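M3DLH protein (Halieaceae bacterium, PDB 7JKA) probably hydrolyses ester or lactone bonds as a member of the dienelactone hydrolase family, and may also act as a phosphotriesterase. Local coordinates at residues A142-A146 and D165-R170. Sequence-based numbering, arbitrary orientation.
Sequences ARSGA and DAGRIR
Gly145 CA lies 3.3 Å from Arg168 O in a nearly straight CA-H...O contact, where the end of helix 133-143 meets a type II turn running from Asp165 to Arg168. Gly145 closes the helix in a Schellman motif, and its positive phi suits a glycine. One water bridges Ala142 O, Ala146 O and Arg170 N, accepting from the Arg170 N-H. Arg170 bends at chi3 (56°), and its NH2 donates a hydrogen bond to Gly145 O at 3.0 Å, the oxygen at the guanidinium edge and 16° out of its plane. In this alpha/beta-hydrolase fold, the contact joins the helix after strand 126-131 to the loop leading into strand 172-178. Ile169 CG1 packs on Ala142 CB at 4.1 Å. The Ile169 side chain lies alongside that of Arg143. The extended Arg143 chain passes Asp165, whose OD2 is 3.6 Å from Arg143 CB. Arg143 NE stays 4.4 Å from Asp165 OD2, beyond a salt bridge, with no N-H aimed at it. Arg143 instead bonds Leu159 O and pairs with Glu140 and Glu195. Asp165 OD2 takes a salt bridge from Arg105 and a hydrogen bond from Leu162 N. An alanine in place of Asp165 would probably leave both without this carboxylate and uncover one flank of the Arg143 chain.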
loop_
_atom_site.group_PDB
_atom_site.type_symbol
_atom_site.label_atom_id
_atom_site.label_comp_id
_atom_site.label_asym_id
_atom_site.label_seq_id
_atom_site.Cartn_x
_atom_site.Cartn_y
_atom_site.Cartn_z
ATOM N N ALA A 142 -1.369 5.916 7.402
ATOM C CA ALA A 142 -1.208 5.606 8.817
ATOM C C ALA A 142 -0.825 6.836 9.622
ATOM O O ALA A 142 -1.356 7.061 10.719
ATOM C CB ALA A 142 -0.154 4.514 8.979
ATOM N N ARG A 143 0.098 7.642 9.089
ATOM C CA ARG A 143 0.557 8.836 9.801
ATOM C C ARG A 143 -0.572 9.835 10.007
ATOM O O ARG A 143 -0.563 10.597 10.989
ATOM C CB ARG A 143 1.688 9.485 9.009
ATOM C CG ARG A 143 3.025 8.766 9.155
ATOM C CD ARG A 143 4.043 9.330 8.167
ATOM N NE ARG A 143 5.404 8.880 8.468
ATOM C CZ ARG A 143 6.430 9.046 7.636
ATOM N NH1 ARG A 143 6.253 9.643 6.464
ATOM N NH2 ARG A 143 7.642 8.657 7.992
ATOM N N SER A 144 -1.548 9.844 9.099
ATOM C CA SER A 144 -2.678 10.769 9.230
ATOM C C SER A 144 -3.552 10.439 10.427
ATOM O O SER A 144 -4.398 11.264 10.819
ATOM C CB SER A 144 -3.531 10.737 7.961
ATOM O OG SER A 144 -4.411 9.619 7.975
ATOM N N GLY A 145 -3.374 9.257 11.012
ATOM C CA GLY A 145 -4.174 8.853 12.150
ATOM C C GLY A 145 -5.406 8.073 11.790
ATOM O O GLY A 145 -6.312 7.942 12.626
ATOM N N ALA A 146 -5.471 7.552 10.572
ATOM C CA ALA A 146 -6.607 6.756 10.143
ATOM C C ALA A 146 -6.720 5.474 10.966
ATOM O O ALA A 146 -5.737 4.948 11.515
ATOM C CB ALA A 146 -6.476 6.438 8.652
ATOM N N ASP A 165 2.603 14.266 13.068
ATOM C CA ASP A 165 2.346 12.838 12.939
ATOM C C ASP A 165 2.773 12.041 14.161
ATOM O O ASP A 165 2.477 10.843 14.220
ATOM C CB ASP A 165 3.082 12.258 11.736
ATOM C CG ASP A 165 2.636 12.846 10.425
ATOM O OD1 ASP A 165 1.574 13.517 10.385
ATOM O OD2 ASP A 165 3.354 12.604 9.428
ATOM N N ALA A 166 3.486 12.650 15.100
ATOM C CA ALA A 166 3.975 11.908 16.257
ATOM C C ALA A 166 2.820 11.239 17.000
ATOM O O ALA A 166 1.823 11.885 17.347
ATOM C CB ALA A 166 4.742 12.838 17.187
ATOM N N GLY A 167 2.950 9.927 17.219
ATOM C CA GLY A 167 1.961 9.155 17.941
ATOM C C GLY A 167 0.665 8.867 17.212
ATOM O O GLY A 167 -0.238 8.276 17.815
ATOM N N ARG A 168 0.534 9.240 15.940
ATOM C CA ARG A 168 -0.743 9.056 15.266
ATOM C C ARG A 168 -0.863 7.728 14.524
ATOM O O ARG A 168 -1.953 7.409 14.036
ATOM C CB ARG A 168 -1.009 10.219 14.296
ATOM C CG ARG A 168 -1.284 11.558 14.987
ATOM C CD ARG A 168 -2.658 11.581 15.663
ATOM N NE ARG A 168 -2.973 12.872 16.275
ATOM C CZ ARG A 168 -3.917 13.067 17.196
ATOM N NH1 ARG A 168 -4.652 12.054 17.639
ATOM N NH2 ARG A 168 -4.109 14.278 17.690
ATOM N N ILE A 169 0.199 6.928 14.430
ATOM C CA ILE A 169 0.072 5.619 13.806
ATOM C C ILE A 169 -0.617 4.683 14.791
ATOM O O ILE A 169 -0.167 4.508 15.931
ATOM C CB ILE A 169 1.427 5.058 13.367
ATOM C CG1 ILE A 169 1.964 5.896 12.203
ATOM C CG2 ILE A 169 1.256 3.620 12.936
ATOM C CD1 ILE A 169 3.408 5.571 11.842
ATOM N N ARG A 170 -1.727 4.112 14.366
ATOM C CA ARG A 170 -2.541 3.312 15.260
ATOM C C ARG A 170 -2.439 1.819 14.997
ATOM O O ARG A 170 -2.844 1.033 15.860
ATOM C CB ARG A 170 -3.993 3.759 15.162
ATOM C CG ARG A 170 -4.088 5.229 15.510
ATOM C CD ARG A 170 -5.362 5.822 15.041
ATOM N NE ARG A 170 -6.477 5.070 15.583
ATOM C CZ ARG A 170 -7.738 5.409 15.364
ATOM N NH1 ARG A 170 -8.722 4.688 15.877
ATOM N NH2 ARG A 170 -8.001 6.483 14.634
HETATM O O HOH W 1 -2.984 5.049 11.734
#